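Local coordinates for protein cellulase (Uncultured bacterium, PDB 6XSO) that hydrolyses internal beta-1,4-glycosidic bonds of cellulose as a broad-specificity family 5 endoglucanase, and probably acts on xylan as well, at residues A[66-71]-A[113-118]; A[307-312]-A[346-351]; A[330-335]-A[370-375]. One frame throughout, in Å; residues are numbered along the deposited sequence. Where two conformers were deposited one is given.

Interaction 1 of 3, residues A[66-71]-A[113-118]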
loop_
_atom_site.group_PDB
_atom_site.type_symbol
_atom_site.label_atom_id
_atom_site.label_comp_id
_atom_site.label_asym_id
_atom_site.label_seq_id
_atom_site.Cartn_x
_atom_site.Cartn_y
_atom_site.Cartn_z
ATOM N N GLU A 66 3.712 20.086 -7.727
ATOM C CA GLU A 66 2.810 20.291 -8.852
ATOM C C GLU A 66 2.264 18.974 -9.382
ATOM O O GLU A 66 1.126 18.926 -9.869
ATOM C CB GLU A 66 3.552 21.062 -9.937
ATOM C CG GLU A 66 3.810 22.525 -9.600
ATOM C CD GLU A 66 4.849 22.792 -8.506
ATOM O OE1 GLU A 66 5.820 22.005 -8.315
ATOM O OE2 GLU A 66 4.684 23.839 -7.844
ATOM N N LEU A 67 3.056 17.904 -9.314
ATOM C CA LEU A 67 2.573 16.590 -9.724
ATOM C C LEU A 67 1.232 16.260 -9.077
ATOM O O LEU A 67 0.341 15.700 -9.721
ATOM C CB LEU A 67 3.599 15.516 -9.347
ATOM C CG LEU A 67 3.191 14.063 -9.547
ATOM C CD1 LEU A 67 2.955 13.728 -11.014
ATOM C CD2 LEU A 67 4.288 13.145 -8.932
ATOM N N PHE A 68 1.072 16.573 -7.794
ATOM C CA PHE A 68 -0.148 16.188 -7.095
ATOM C C PHE A 68 -1.300 17.139 -7.385
ATOM O O PHE A 68 -2.456 16.703 -7.365
ATOM C CB PHE A 68 0.147 15.994 -5.612
ATOM C CG PHE A 68 1.182 14.921 -5.364
ATOM C CD1 PHE A 68 0.954 13.615 -5.768
ATOM C CD2 PHE A 68 2.404 15.241 -4.812
ATOM C CE1 PHE A 68 1.916 12.636 -5.565
ATOM C CE2 PHE A 68 3.367 14.263 -4.613
ATOM C CZ PHE A 68 3.121 12.971 -4.993
ATOM N N LYS A 69 -1.014 18.415 -7.654
ATOM C CA LYS A 69 -2.040 19.307 -8.195
ATOM C C LYS A 69 -2.616 18.720 -9.471
ATOM O O LYS A 69 -3.839 18.686 -9.657
ATOM C CB LYS A 69 -1.437 20.682 -8.448
ATOM C CG LYS A 69 -2.401 21.733 -9.049
ATOM C CD LYS A 69 -1.690 23.090 -9.238
ATOM C CE LYS A 69 -2.615 24.170 -9.818
ATOM N NZ LYS A 69 -3.021 23.785 -11.189
ATOM N N MET A 70 -1.747 18.212 -10.343
ATOM C CA MET A 70 -2.200 17.612 -11.595
ATOM C C MET A 70 -3.048 16.370 -11.339
ATOM O O MET A 70 -4.108 16.191 -11.953
ATOM C CB MET A 70 -0.983 17.258 -12.457
ATOM C CG MET A 70 -1.351 16.746 -13.841
ATOM S SD MET A 70 0.098 16.276 -14.809
ATOM C CE MET A 70 0.555 14.732 -14.040
ATOM N N MET A 71 -2.591 15.488 -10.445
ATOM C CA MET A 71 -3.361 14.288 -10.125
ATOM C C MET A 71 -4.738 14.653 -9.585
ATOM O O MET A 71 -5.757 14.083 -9.997
ATOM C CB MET A 71 -2.593 13.443 -9.101
ATOM C CG MET A 71 -1.384 12.750 -9.682
ATOM S SD MET A 71 -1.877 11.348 -10.710
ATOM C CE MET A 71 -0.319 11.001 -11.533
ATOM N N GLN A 113 -3.301 19.176 -1.521
ATOM C CA GLN A 113 -4.354 19.073 -2.518
ATOM C C GLN A 113 -5.632 18.502 -1.936
ATOM O O GLN A 113 -6.554 18.174 -2.686
ATOM C CB GLN A 113 -3.895 18.218 -3.696
ATOM C CG GLN A 113 -2.632 18.759 -4.344
ATOM C CD GLN A 113 -2.806 20.189 -4.897
ATOM O OE1 GLN A 113 -3.901 20.597 -5.288
ATOM N NE2 GLN A 113 -1.713 20.929 -4.951
ATOM N N ASP A 114 -5.701 18.371 -0.620
ATOM C CA ASP A 114 -6.836 17.761 0.063
ATOM C C ASP A 114 -7.077 16.332 -0.413
ATOM O O ASP A 114 -8.211 15.839 -0.412
ATOM C CB ASP A 114 -8.099 18.613 -0.033
ATOM C CG ASP A 114 -9.030 18.363 1.131
ATOM O OD1 ASP A 114 -8.541 18.322 2.286
ATOM O OD2 ASP A 114 -10.241 18.192 0.889
ATOM N N MET A 115 -6.009 15.655 -0.813
ATOM C CA MET A 115 -6.073 14.228 -1.071
ATOM C C MET A 115 -5.631 13.460 0.171
ATOM O O MET A 115 -4.868 13.961 1.000
ATOM C CB MET A 115 -5.167 13.840 -2.249
ATOM C CG MET A 115 -5.695 14.334 -3.624
ATOM S SD MET A 115 -4.779 13.680 -5.058
ATOM C CE MET A 115 -3.292 14.611 -4.853
ATOM N N TYR A 116 -6.121 12.228 0.296
ATOM C CA TYR A 116 -5.596 11.306 1.296
ATOM C C TYR A 116 -4.174 10.886 0.931
ATOM O O TYR A 116 -3.789 10.836 -0.236
ATOM C CB TYR A 116 -6.464 10.046 1.373
ATOM C CG TYR A 116 -7.822 10.283 1.954
ATOM C CD1 TYR A 116 -8.855 10.772 1.177
ATOM C CD2 TYR A 116 -8.067 10.042 3.290
ATOM C CE1 TYR A 116 -10.108 11.007 1.712
ATOM C CE2 TYR A 116 -9.296 10.267 3.834
ATOM C CZ TYR A 116 -10.321 10.741 3.036
ATOM O OH TYR A 116 -11.551 10.970 3.581
ATOM N N CYS A 117 -3.386 10.555 1.955
ATOM C CA CYS A 117 -2.019 10.087 1.771
ATOM C C CYS A 117 -1.786 8.865 2.652
ATOM O O CYS A 117 -2.021 8.918 3.860
ATOM C CB CYS A 117 -1.006 11.172 2.145
ATOM S SG CYS A 117 0.691 10.722 1.706
ATOM N N ILE A 118 -1.352 7.760 2.049
ATOM C CA ILE A 118 -0.931 6.569 2.791
ATOM C C ILE A 118 0.592 6.499 2.747
ATOM O O ILE A 118 1.183 6.530 1.663
ATOM C CB ILE A 118 -1.532 5.299 2.163
ATOM C CG1 ILE A 118 -3.059 5.275 2.227
ATOM C CG2 ILE A 118 -0.951 4.045 2.847
ATOM C CD1 ILE A 118 -3.676 4.171 1.314
#
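Gln113 and Met115 reach from the approach to a barrel strand onto the backbone and first side-chain carbons of one turn of helix 66-73, at Phe68 and Lys69. The Gln113 chain bends at chi2 (-60°), which puts CD against the helix backbone, 3.5 Å from Lys69 CA. The flat amide therefore rests on the root of the lysine: Gln113 NE2 lies 3.5 Å from Lys69 CB. This is van der Waals contact between an amide and aliphatic carbons, and a glutamine suits a place where the contact meets the surface, because its methylenes can pack while the residue stays partly exposed. Further back along the same chain, Gln113 CG approaches Phe68 O at 3.7 Å. The lysine itself runs outward fully extended to its last bend, and its ammonium forms a salt bridge with Glu73 of its own helix.

Met115 does the buried work with a single atom. Its chi3 of -72° turns CE onto the helix, where the methyl lies 3.4 Å from Phe68 O and 3.8 Å from Phe68 CB, with Met71 CB farther off at 4.5 Å. An unbranched methionine can extend its terminal methyl this far onto the helix. The Phe68 ring leads away from Met115, packing on Tyr109 of helix 97-111.

Val110 of that helix and Ile79 of strand 78-81 touch both Phe68 and Met115. The contact thus ties helix 66-73 to the loop entering strand 116-119, with helix 97-111 and the intervening strand 78-81 filling in around it, while Met71 packs on Trp33 of strand 31-34.

Interaction 2 of 3, residues A[307-312]-A[346-351]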
loop_
_atom_site.group_PDB
_atom_site.type_symbol
_atom_site.label_atom_id
_atom_site.label_comp_id
_atom_site.label_asym_id
_atom_site.label_seq_id
_atom_site.Cartn_x
_atom_site.Cartn_y
_atom_site.Cartn_z
ATOM N N GLY A 307 -4.418 -1.628 -2.640
ATOM C CA GLY A 307 -3.432 -0.566 -2.587
ATOM C C GLY A 307 -2.474 -0.534 -3.740
ATOM O O GLY A 307 -1.702 0.421 -3.851
ATOM N N GLU A 308 -2.471 -1.580 -4.564
ATOM C CA GLU A 308 -1.796 -1.555 -5.847
ATOM C C GLU A 308 -2.626 -2.380 -6.805
ATOM O O GLU A 308 -3.082 -3.467 -6.448
ATOM C CB GLU A 308 -0.412 -2.221 -5.826
ATOM C CG GLU A 308 0.579 -1.609 -4.858
ATOM C CD GLU A 308 1.918 -2.307 -4.848
ATOM O OE1 GLU A 308 2.196 -3.127 -5.764
ATOM O OE2 GLU A 308 2.719 -1.991 -3.933
ATOM N N TRP A 309 -2.820 -1.861 -8.020
ATOM C CA TRP A 309 -3.363 -2.684 -9.089
ATOM C C TRP A 309 -2.885 -2.185 -10.443
ATOM O O TRP A 309 -2.449 -1.040 -10.601
ATOM C CB TRP A 309 -4.891 -2.731 -9.075
ATOM C CG TRP A 309 -5.550 -1.399 -9.439
ATOM C CD1 TRP A 309 -5.572 -0.265 -8.672
ATOM C CD2 TRP A 309 -6.274 -1.084 -10.638
ATOM N NE1 TRP A 309 -6.262 0.738 -9.322
ATOM C CE2 TRP A 309 -6.702 0.260 -10.522
ATOM C CE3 TRP A 309 -6.596 -1.798 -11.793
ATOM C CZ2 TRP A 309 -7.442 0.892 -11.510
ATOM C CZ3 TRP A 309 -7.349 -1.166 -12.775
ATOM C CH2 TRP A 309 -7.757 0.163 -12.623
ATOM N N SER A 310 -2.975 -3.099 -11.409
ATOM C CA SER A 310 -2.765 -2.911 -12.843
ATOM C C SER A 310 -3.098 -4.295 -13.407
ATOM O O SER A 310 -3.868 -5.044 -12.790
ATOM C CB SER A 310 -1.375 -2.416 -13.184
ATOM O OG SER A 310 -1.306 -2.184 -14.593
ATOM N N THR A 311 -2.539 -4.668 -14.551
ATOM C CA THR A 311 -2.699 -6.025 -15.053
ATOM C C THR A 311 -1.405 -6.792 -14.838
ATOM O O THR A 311 -0.377 -6.232 -14.453
ATOM C CB THR A 311 -3.054 -6.055 -16.538
ATOM O OG1 THR A 311 -1.936 -5.556 -17.284
ATOM C CG2 THR A 311 -4.288 -5.233 -16.804
ATOM N N SER A 312 -1.456 -8.092 -15.129
ATOM C CA SER A 312 -0.320 -8.959 -14.857
ATOM C C SER A 312 0.902 -8.606 -15.689
ATOM O O SER A 312 2.015 -8.979 -15.317
ATOM C CB SER A 312 -0.710 -10.411 -15.131
ATOM O OG SER A 312 -0.970 -10.606 -16.516
ATOM N N THR A 346 -9.194 1.800 -4.686
ATOM C CA THR A 346 -8.153 1.266 -5.560
ATOM C C THR A 346 -7.065 2.309 -5.774
ATOM O O THR A 346 -7.359 3.509 -5.864
ATOM C CB THR A 346 -8.702 0.850 -6.937
ATOM O OG1 THR A 346 -9.100 1.980 -7.702
ATOM C CG2 THR A 346 -9.894 -0.081 -6.774
ATOM N N PHE A 347 -5.799 1.841 -5.816
ATOM C CA PHE A 347 -4.629 2.698 -6.041
ATOM C C PHE A 347 -3.813 2.113 -7.198
ATOM O O PHE A 347 -3.166 1.074 -7.042
ATOM C CB PHE A 347 -3.765 2.804 -4.763
ATOM C CG PHE A 347 -4.370 3.641 -3.656
ATOM C CD1 PHE A 347 -5.417 3.159 -2.897
ATOM C CD2 PHE A 347 -3.854 4.901 -3.339
ATOM C CE1 PHE A 347 -5.968 3.922 -1.878
ATOM C CE2 PHE A 347 -4.395 5.670 -2.309
ATOM C CZ PHE A 347 -5.445 5.185 -1.582
ATOM N N TYR A 348 -3.839 2.774 -8.361
ATOM C CA TYR A 348 -3.138 2.274 -9.544
ATOM C C TYR A 348 -1.619 2.323 -9.344
ATOM O O TYR A 348 -1.093 3.252 -8.733
ATOM C CB TYR A 348 -3.561 3.098 -10.786
ATOM C CG TYR A 348 -3.070 2.454 -12.042
ATOM C CD1 TYR A 348 -1.875 2.864 -12.624
ATOM C CD2 TYR A 348 -3.767 1.405 -12.627
ATOM C CE1 TYR A 348 -1.384 2.233 -13.749
ATOM C CE2 TYR A 348 -3.284 0.776 -13.748
ATOM C CZ TYR A 348 -2.093 1.188 -14.299
ATOM O OH TYR A 348 -1.618 0.523 -15.402
ATOM N N TRP A 349 -0.907 1.307 -9.849
ATOM C CA TRP A 349 0.546 1.223 -9.658
ATOM C C TRP A 349 1.292 1.955 -10.778
ATOM O O TRP A 349 1.369 1.461 -11.905
ATOM C CB TRP A 349 1.023 -0.232 -9.614
ATOM C CG TRP A 349 2.527 -0.270 -9.428
ATOM C CD1 TRP A 349 3.474 -0.578 -10.368
ATOM C CD2 TRP A 349 3.238 0.093 -8.248
ATOM N NE1 TRP A 349 4.734 -0.443 -9.832
ATOM C CE2 TRP A 349 4.619 -0.024 -8.534
ATOM C CE3 TRP A 349 2.847 0.509 -6.969
ATOM C CZ2 TRP A 349 5.601 0.254 -7.584
ATOM C CZ3 TRP A 349 3.816 0.770 -6.026
ATOM C CH2 TRP A 349 5.183 0.639 -6.333
ATOM N N MET A 350 1.894 3.098 -10.452
ATOM C CA MET A 350 2.797 3.831 -11.352
ATOM C C MET A 350 2.106 4.143 -12.682
ATOM O O MET A 350 0.903 4.429 -12.729
ATOM C CB MET A 350 4.122 3.093 -11.467
ATOM C CG MET A 350 4.941 3.089 -10.183
ATOM S SD MET A 350 6.592 2.367 -10.350
ATOM C CE MET A 350 7.425 3.636 -11.297
ATOM N N GLY A 351 2.864 4.132 -13.767
ATOM C CA GLY A 351 2.333 4.628 -15.011
ATOM C C GLY A 351 1.816 6.031 -14.782
ATOM O O GLY A 351 2.241 6.722 -13.847
HETATM O O HOH W 1 -7.024 3.548 -8.981
#
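Tyr348 turns its ring edge onto the face of Trp309 in a T-shaped pair, the planes at 88° and the six-membered rings' centroids 5.2 Å apart. Tyr348 CD2 is the atom over the indole, 3.8 Å from Trp309 CE2. With chi1 at 68°, Trp309 CG sits between the backbone N and the carbonyl carbon, from where the indole can lie against Tyr348 and Thr346. At the far end of the tyrosine, its OH and Ser310 OG are hydrogen-bonded at 2.8 Å; serine is small enough to bring a hydroxyl there from the adjacent segment 307-312.

Backbone bonds join the two strands as well: Trp349 N donates to Trp309 O at 2.9 Å, and Trp309 N gives a weak bond to Phe347 O. Gly307, without a side chain, brings its carbonyl close to Phe347 CB. On the side of the strands that faces helix 325-341, a water accepts from Trp309 NE1 at 2.9 Å and hydrogen-bonds Thr346 OG1, so the indole N-H is satisfied.

Beyond these, Glu308 runs beside Trp349 in the same sense. Its OE1 lies over one indole face near the rim, the carboxylate plane 29° from the ring's, and Met350 CG lies near the rim of the other face. Asn34 ND2 bonds both Gly307 O and Tyr348 O, while Arg80 and Tyr271 hold Glu308 OE2 and OE1. A carboxylate gripped at each oxygen and flanked by an aromatic plane has little freedom to rotate. Its place at the end of the seventh barrel strand is where family 5 enzymes carry their nucleophilic glutamate, so this fixed orientation is consistent with an active-site role.

Interaction 3 of 3, residues A[330-335]-A[370-375]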
loop_
_atom_site.group_PDB
_atom_site.type_symbol
_atom_site.label_atom_id
_atom_site.label_comp_id
_atom_site.label_asym_id
_atom_site.label_seq_id
_atom_site.Cartn_x
_atom_site.Cartn_y
_atom_site.Cartn_z
ATOM N N GLN A 330 -11.351 -1.667 -20.819
ATOM C CA GLN A 330 -12.598 -2.307 -20.403
ATOM C C GLN A 330 -12.431 -2.973 -19.046
ATOM O O GLN A 330 -13.359 -2.977 -18.226
ATOM C CB GLN A 330 -13.036 -3.328 -21.451
ATOM C CG GLN A 330 -13.245 -2.728 -22.822
ATOM C CD GLN A 330 -13.342 -3.786 -23.905
ATOM O OE1 GLN A 330 -14.116 -4.743 -23.788
ATOM N NE2 GLN A 330 -12.550 -3.631 -24.961
ATOM N N PHE A 331 -11.247 -3.535 -18.796
ATOM C CA PHE A 331 -10.937 -4.100 -17.488
ATOM C C PHE A 331 -10.957 -3.012 -16.421
ATOM O O PHE A 331 -11.557 -3.187 -15.349
ATOM C CB PHE A 331 -9.569 -4.813 -17.548
ATOM C CG PHE A 331 -8.903 -4.978 -16.205
ATOM C CD1 PHE A 331 -9.392 -5.893 -15.295
ATOM C CD2 PHE A 331 -7.804 -4.216 -15.861
ATOM C CE1 PHE A 331 -8.801 -6.049 -14.058
ATOM C CE2 PHE A 331 -7.214 -4.351 -14.620
ATOM C CZ PHE A 331 -7.705 -5.278 -13.726
ATOM N N VAL A 332 -10.297 -1.874 -16.705
ATOM C CA VAL A 332 -10.272 -0.733 -15.783
ATOM C C VAL A 332 -11.689 -0.313 -15.418
ATOM O O VAL A 332 -12.023 -0.121 -14.240
ATOM C CB VAL A 332 -9.492 0.437 -16.420
ATOM C CG1 VAL A 332 -9.811 1.766 -15.744
ATOM C CG2 VAL A 332 -7.995 0.135 -16.437
ATOM N N ASP A 333 -12.524 -0.091 -16.431
ATOM C CA ASP A 333 -13.880 0.376 -16.171
ATOM C C ASP A 333 -14.571 -0.523 -15.154
ATOM O O ASP A 333 -15.200 -0.049 -14.202
ATOM C CB ASP A 333 -14.703 0.335 -17.464
ATOM C CG ASP A 333 -14.332 1.414 -18.463
ATOM O OD1 ASP A 333 -13.540 2.310 -18.152
ATOM O OD2 ASP A 333 -14.862 1.355 -19.599
ATOM N N ASP A 334 -14.497 -1.837 -15.379
ATOM C CA ASP A 334 -15.239 -2.783 -14.546
ATOM C C ASP A 334 -14.590 -2.963 -13.175
ATOM O O ASP A 334 -15.295 -3.127 -12.170
ATOM C CB ASP A 334 -15.362 -4.117 -15.280
ATOM C CG ASP A 334 -16.045 -5.181 -14.436
ATOM O OD1 ASP A 334 -17.297 -5.123 -14.326
ATOM O OD2 ASP A 334 -15.312 -6.053 -13.903
ATOM N N PHE A 335 -13.254 -2.982 -13.120
ATOM C CA PHE A 335 -12.541 -3.165 -11.853
ATOM C C PHE A 335 -12.854 -2.023 -10.900
ATOM O O PHE A 335 -13.227 -2.245 -9.740
ATOM C CB PHE A 335 -11.042 -3.232 -12.151
ATOM C CG PHE A 335 -10.189 -3.638 -10.977
ATOM C CD1 PHE A 335 -9.945 -4.968 -10.722
ATOM C CD2 PHE A 335 -9.604 -2.683 -10.162
ATOM C CE1 PHE A 335 -9.143 -5.337 -9.656
ATOM C CE2 PHE A 335 -8.790 -3.056 -9.102
ATOM C CZ PHE A 335 -8.585 -4.375 -8.840
ATOM N N GLU A 370 -7.256 9.335 -17.478
ATOM C CA GLU A 370 -8.630 9.783 -17.654
ATOM C C GLU A 370 -9.591 8.611 -17.558
ATOM O O GLU A 370 -10.685 8.747 -17.000
ATOM C CB GLU A 370 -8.799 10.505 -18.996
ATOM C CG GLU A 370 -10.220 11.016 -19.179
ATOM C CD GLU A 370 -10.370 12.067 -20.266
ATOM O OE1 GLU A 370 -9.401 12.318 -21.012
ATOM O OE2 GLU A 370 -11.477 12.637 -20.364
ATOM N N ARG A 371 -9.195 7.450 -18.088
ATOM C CA ARG A 371 -10.076 6.288 -18.050
ATOM C C ARG A 371 -10.358 5.855 -16.618
ATOM O O ARG A 371 -11.503 5.537 -16.274
ATOM C CB ARG A 371 -9.461 5.126 -18.830
ATOM C CG ARG A 371 -10.447 4.006 -19.163
ATOM C CD ARG A 371 -11.299 4.356 -20.392
ATOM N NE ARG A 371 -12.239 3.285 -20.651
ATOM C CZ ARG A 371 -12.613 2.883 -21.853
ATOM N NH1 ARG A 371 -12.135 3.483 -22.941
ATOM N NH2 ARG A 371 -13.448 1.858 -21.951
ATOM N N ILE A 372 -9.326 5.828 -15.770
ATOM C CA ILE A 372 -9.505 5.458 -14.369
ATOM C C ILE A 372 -10.422 6.451 -13.660
ATOM O O ILE A 372 -11.365 6.067 -12.951
ATOM C CB ILE A 372 -8.131 5.352 -13.681
ATOM C CG1 ILE A 372 -7.307 4.198 -14.249
ATOM C CG2 ILE A 372 -8.312 5.231 -12.169
ATOM C CD1 ILE A 372 -5.827 4.294 -13.910
ATOM N N ALA A 373 -10.164 7.750 -13.842
ATOM C CA ALA A 373 -10.965 8.756 -13.161
ATOM C C ALA A 373 -12.424 8.687 -13.597
ATOM O O ALA A 373 -13.332 8.744 -12.760
ATOM C CB ALA A 373 -10.402 10.154 -13.432
ATOM N N LYS A 374 -12.669 8.581 -14.907
ATOM C CA LYS A 374 -14.044 8.539 -15.395
ATOM C C LYS A 374 -14.755 7.255 -14.994
ATOM O O LYS A 374 -15.995 7.251 -14.894
ATOM C CB LYS A 374 -14.054 8.686 -16.911
ATOM C CG LYS A 374 -13.988 10.129 -17.369
ATOM C CD LYS A 374 -14.155 10.265 -18.895
ATOM C CE LYS A 374 -15.483 9.711 -19.404
ATOM N NZ LYS A 374 -15.853 10.279 -20.747
ATOM N N ALA A 375 -14.009 6.164 -14.797
ATOM C CA ALA A 375 -14.615 4.903 -14.380
ATOM C C ALA A 375 -15.250 5.046 -13.009
ATOM O O ALA A 375 -16.221 4.348 -12.704
ATOM C CB ALA A 375 -13.578 3.775 -14.349
HETATM O O HOH W 2 -13.721 5.043 -17.910
HETATM O O HOH W 3 -16.783 2.232 -14.484
#
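Arg371 grips Asp333 side-on: its NE donates to Asp333 OD1 at 3.0 Å, nearly straight at 166°, and its NH2 to Asp333 OD2 at 2.8 Å. Both oxygens are met on the syn side but out of the carboxylate plane, and carboxylate and guanidinium planes are only 18° apart. The arginine's bend at chi2 places CD for this reach toward helix 325-341. A leucine in place of Arg371 would probably leave the Asp333 carboxylate without its charge partner and freer to turn.

The packed side is apolar and close. Val332 CG1 meets Ile372 CG1 at 3.8 Å, the two side chains crossing at about a right angle. Ala375 presses CB to 3.9 Å from Asp333 CA, a closeness that a small side chain permits. On the looser side water mediates: one bridges Asp333 OD1 and Arg371 O, another bridges Asp333 O and Ala375 O.

The helix axes pass 8.7 Å apart, running the same general way and crossing at -30°, as neighbouring outer helices of a TIM barrel do. Inward, Val332 touches Trp309 of strand 304-309 and Ile372 packs on Phe76, while helix 279-298 covers the other flank of helix 325-341 at Phe331 and Phe335.

How the interactions relate
All three contacts belong to one eight-stranded TIM barrel. Interaction 1 comes first along the chain and joins the helix between the first and second strands to the entry of the third; interactions 2 and 3 alternate later, since helix 325-341 links strand 304-309 to strand 345-349, and helix 366-377 follows. Interactions 2 and 3 have centres about 12 Å apart and touch: Trp309 CE3 lies 3.5 Å from Phe335 CD2, so outer helices back the barrel wall. Interaction 1 is about 17 Å from interaction 2, centre to centre, yet Ile118 CD1 meets Phe347 CZ at 3.5 Å across the barrel interior. Together they join barrel and helical shell, the frame of a family 5 active site.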